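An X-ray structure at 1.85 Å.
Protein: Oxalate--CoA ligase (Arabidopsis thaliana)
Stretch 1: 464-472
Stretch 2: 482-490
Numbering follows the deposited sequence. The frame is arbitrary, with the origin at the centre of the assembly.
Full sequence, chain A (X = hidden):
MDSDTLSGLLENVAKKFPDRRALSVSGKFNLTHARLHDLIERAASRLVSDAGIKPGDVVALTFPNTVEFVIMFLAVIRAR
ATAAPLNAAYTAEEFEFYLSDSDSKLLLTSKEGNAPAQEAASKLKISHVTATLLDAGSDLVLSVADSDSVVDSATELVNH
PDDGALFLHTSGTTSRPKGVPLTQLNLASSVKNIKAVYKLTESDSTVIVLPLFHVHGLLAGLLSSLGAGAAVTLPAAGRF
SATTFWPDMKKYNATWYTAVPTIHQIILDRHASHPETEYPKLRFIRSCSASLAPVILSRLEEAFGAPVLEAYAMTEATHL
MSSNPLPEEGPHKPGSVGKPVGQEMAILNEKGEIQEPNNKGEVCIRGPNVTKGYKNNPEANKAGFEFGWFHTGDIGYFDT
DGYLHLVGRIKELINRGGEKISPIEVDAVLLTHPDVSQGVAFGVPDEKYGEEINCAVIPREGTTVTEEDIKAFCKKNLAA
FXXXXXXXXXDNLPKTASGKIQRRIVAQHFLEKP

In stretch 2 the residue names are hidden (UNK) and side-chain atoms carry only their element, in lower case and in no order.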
# COMPACT_ATOMS: atom_id res chain seq x y z
N THR A 464 2.73 16.92 -29.22
CA THR A 464 1.66 16.20 -29.89
C THR A 464 2.15 14.80 -30.31
O THR A 464 3.24 14.63 -30.86
CB THR A 464 1.12 16.97 -31.10
OG1 THR A 464 2.13 17.05 -32.11
CG2 THR A 464 0.71 18.40 -30.71
N VAL A 465 1.32 13.81 -30.02
CA VAL A 465 1.65 12.40 -30.20
C VAL A 465 0.61 11.75 -31.07
O VAL A 465 -0.58 11.97 -30.85
CB VAL A 465 1.70 11.66 -28.84
CG1 VAL A 465 1.73 10.18 -29.04
CG2 VAL A 465 2.87 12.13 -28.01
N THR A 466 1.03 10.98 -32.07
CA THR A 466 0.07 10.24 -32.88
C THR A 466 0.14 8.75 -32.56
O THR A 466 1.15 8.26 -32.05
CB THR A 466 0.31 10.43 -34.37
OG1 THR A 466 1.57 9.87 -34.72
CG2 THR A 466 0.30 11.93 -34.74
N GLU A 467 -0.95 8.05 -32.86
CA GLU A 467 -0.99 6.61 -32.78
C GLU A 467 0.15 6.00 -33.57
O GLU A 467 0.79 5.03 -33.13
CB GLU A 467 -2.32 6.10 -33.31
CG GLU A 467 -2.43 4.61 -33.38
CD GLU A 467 -3.81 4.14 -33.77
OE1 GLU A 467 -4.46 3.45 -32.97
OE2 GLU A 467 -4.24 4.48 -34.89
N GLU A 468 0.42 6.56 -34.75
CA GLU A 468 1.43 6.00 -35.62
C GLU A 468 2.84 6.19 -35.09
O GLU A 468 3.64 5.28 -35.21
CB GLU A 468 1.32 6.59 -37.02
CG GLU A 468 0.10 6.03 -37.75
CD GLU A 468 0.10 4.50 -37.81
OE1 GLU A 468 1.17 3.90 -38.13
OE2 GLU A 468 -0.96 3.91 -37.48
N ASP A 469 3.11 7.33 -34.45
CA ASP A 469 4.38 7.56 -33.78
C ASP A 469 4.59 6.50 -32.69
O ASP A 469 5.65 5.88 -32.62
CB ASP A 469 4.45 8.94 -33.11
CG ASP A 469 4.51 10.08 -34.11
OD1 ASP A 469 5.17 9.95 -35.17
OD2 ASP A 469 3.92 11.15 -33.79
N ILE A 470 3.57 6.30 -31.87
CA ILE A 470 3.67 5.36 -30.73
C ILE A 470 3.89 3.95 -31.23
O ILE A 470 4.75 3.22 -30.74
CB ILE A 470 2.40 5.37 -29.86
CG1 ILE A 470 2.22 6.73 -29.19
CG2 ILE A 470 2.50 4.27 -28.77
CD1 ILE A 470 3.39 7.13 -28.28
N LYS A 471 3.12 3.57 -32.23
CA LYS A 471 3.25 2.25 -32.78
C LYS A 471 4.64 2.06 -33.39
O LYS A 471 5.25 1.03 -33.17
CB LYS A 471 2.15 1.98 -33.81
CG LYS A 471 0.78 1.73 -33.14
CD LYS A 471 -0.31 1.41 -34.17
CE LYS A 471 -0.23 -0.03 -34.64
NZ LYS A 471 -1.39 -0.42 -35.53
N ALA A 472 5.14 3.03 -34.16
CA ALA A 472 6.46 2.89 -34.77
C ALA A 472 7.57 2.72 -33.72
O ALA A 472 8.51 1.86 -33.84
CB ALA A 472 6.75 4.13 -35.67
N UNK A 482 3.82 -8.13 -29.98
CA UNK A 482 3.54 -7.45 -28.74
C UNK A 482 3.09 -5.99 -28.91
O UNK A 482 2.66 -5.33 -27.96
c UNK A 482 6.56 -8.69 -26.56
n UNK A 482 8.36 -9.80 -25.47
c UNK A 482 7.16 -10.05 -26.29
c UNK A 482 5.33 -8.83 -27.51
c UNK A 482 4.78 -7.44 -27.82
N UNK A 483 3.19 -5.50 -30.14
CA UNK A 483 2.94 -4.08 -30.41
C UNK A 483 1.43 -3.74 -30.33
O UNK A 483 0.66 -4.39 -31.03
c UNK A 483 3.27 -2.19 -32.09
c UNK A 483 4.92 -4.06 -31.88
c UNK A 483 3.47 -3.71 -31.80
N UNK A 484 1.03 -2.74 -29.52
CA UNK A 484 -0.39 -2.37 -29.44
C UNK A 484 -0.97 -2.08 -30.86
O UNK A 484 -0.38 -1.34 -31.66
c UNK A 484 0.88 -1.23 -27.71
c UNK A 484 -0.39 -1.11 -28.57
c UNK A 484 1.88 -1.95 -28.61
N UNK A 485 -2.08 -2.70 -31.17
CA UNK A 485 -2.68 -2.53 -32.49
C UNK A 485 -3.43 -1.19 -32.56
O UNK A 485 -3.58 -0.60 -33.65
c UNK A 485 -2.75 -4.18 -35.09
c UNK A 485 -3.64 -3.70 -32.79
c UNK A 485 -2.92 -3.99 -36.59
c UNK A 485 -4.00 -3.85 -34.29
n UNK A 485 -1.58 -3.75 -37.24
N UNK A 486 -3.88 -0.71 -31.40
CA UNK A 486 -4.50 0.60 -31.30
C UNK A 486 -3.91 1.37 -30.13
O UNK A 486 -3.61 0.78 -29.07
n UNK A 486 -8.92 1.07 -32.62
c UNK A 486 -6.69 0.03 -32.47
c UNK A 486 -8.19 -0.16 -32.28
c UNK A 486 -6.01 0.43 -31.15
n UNK A 486 -10.75 2.47 -32.60
n UNK A 486 -10.85 0.43 -31.51
c UNK A 486 -10.18 1.32 -32.25
N UNK A 487 -3.72 2.68 -30.35
CA UNK A 487 -3.21 3.62 -29.34
C UNK A 487 -4.25 4.73 -29.11
O UNK A 487 -4.52 5.50 -30.03
c UNK A 487 -0.81 3.23 -30.10
c UNK A 487 -1.88 4.28 -29.79
c UNK A 487 -1.39 5.37 -28.78
N UNK A 488 -4.82 4.78 -27.91
CA UNK A 488 -5.79 5.82 -27.57
C UNK A 488 -5.09 6.98 -26.89
O UNK A 488 -4.29 6.80 -25.97
c UNK A 488 -9.46 3.50 -28.85
c UNK A 488 -8.73 4.50 -28.20
c UNK A 488 -8.07 1.82 -27.84
c UNK A 488 -6.88 5.25 -26.69
c UNK A 488 -7.67 4.17 -27.36
c UNK A 488 -7.34 2.83 -27.19
c UNK A 488 -9.13 2.16 -28.67
N UNK A 489 -5.35 8.18 -27.37
CA UNK A 489 -4.63 9.31 -26.83
C UNK A 489 -5.57 10.10 -25.98
O UNK A 489 -6.72 10.37 -26.38
c UNK A 489 -3.41 11.38 -27.33
c UNK A 489 -2.99 9.21 -28.58
c UNK A 489 -2.42 9.74 -29.76
c UNK A 489 -4.02 10.12 -27.92
N UNK A 490 -5.12 10.39 -24.77
CA UNK A 490 -6.03 10.97 -23.83
C UNK A 490 -5.35 11.93 -22.86
O UNK A 490 -4.12 12.01 -22.80
o UNK A 490 -7.69 10.45 -22.17
c UNK A 490 -5.77 8.89 -22.37
c UNK A 490 -6.76 9.86 -23.09
O HOH W 1 -7.72 4.12 -32.77

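Stretch 1 leads through a short loop into a helix that begins at Glu467, and Thr466 caps it by accepting from Asp469 N at its OG1 (3.0 Å). Position 482 carries four carbons in a row ending in nitrogen and touches nothing on stretch 1; this unbranched amine is Lys482, whose NZ is hydrogen-bonded elsewhere in the structure.

At 483, three carbons fork at CB, which points toward the helix, and one branch carbon lies 3.9 Å from Lys471 O. The symmetric fork without a heteroatom identifies Val483. Position 484 has three carbons closing a ring onto its own backbone N, and its backbone O lies 3.3 Å from Lys471 CE; the ring makes it Pro484.

Position 485 again shows four carbons ending in nitrogen, with CB directed away from the helix. The terminal nitrogen nevertheless sits 3.7 Å from Lys471 NZ, and the chain is that of Lys485. Two like charges thus come close, while Lys471 NZ donates to the backbone O of Lys485 at 2.9 Å.

At 486, three carbons lead to a guanidinium group, a nitrogen followed by a carbon bearing two more nitrogens. The CB of 486 lies 3.9 Å from Glu467 OE1, although its CA-to-CB bond points away overall; the residue is Arg486. A water accepts from Arg486 NE (3.3 Å) and donates weakly to Glu467 OE1 (3.3 Å), linking the two residues indirectly.

Position 487 has three carbons forked at CB, pointing toward the helix and packing against Ile470 and Lys471: this is Val487. Its CG2 lies 3.7 Å from both Ile470 CG2 and Lys471 CG.

At 488, one carbon leads to a six-carbon ring with no hydroxyl; its CA-to-CB bond points away from stretch 1, and it makes no contact there. This is Phe488. Position 489 has four carbons forked at the first, one arm two carbons long. The end carbon of that longer arm in 489 lies 3.1 Å from Val465 O and 4.2 Å from Val465 CG1, and the fork defines Ile489. Finally, 490 bears one carbon carrying an oxygen and a carbon, beyond reach of stretch 1; it is Thr490.

The contact joins apolar packing to polar bonds with backbone atoms. The CA-to-CB bond of Val487 points toward the helix, while Val487 N donates to Glu467 OE1 at 2.8 Å with a nearly linear angle of 171°. The extended Glu467 side chain, with chi1 and chi2 both t, carries its carboxylate to that amide. Together with the Lys471 bond to the Lys485 carbonyl, this ties two helix side chains to the backbone of stretch 2.

Stretch 2 (482-490) KVPKRVFIT
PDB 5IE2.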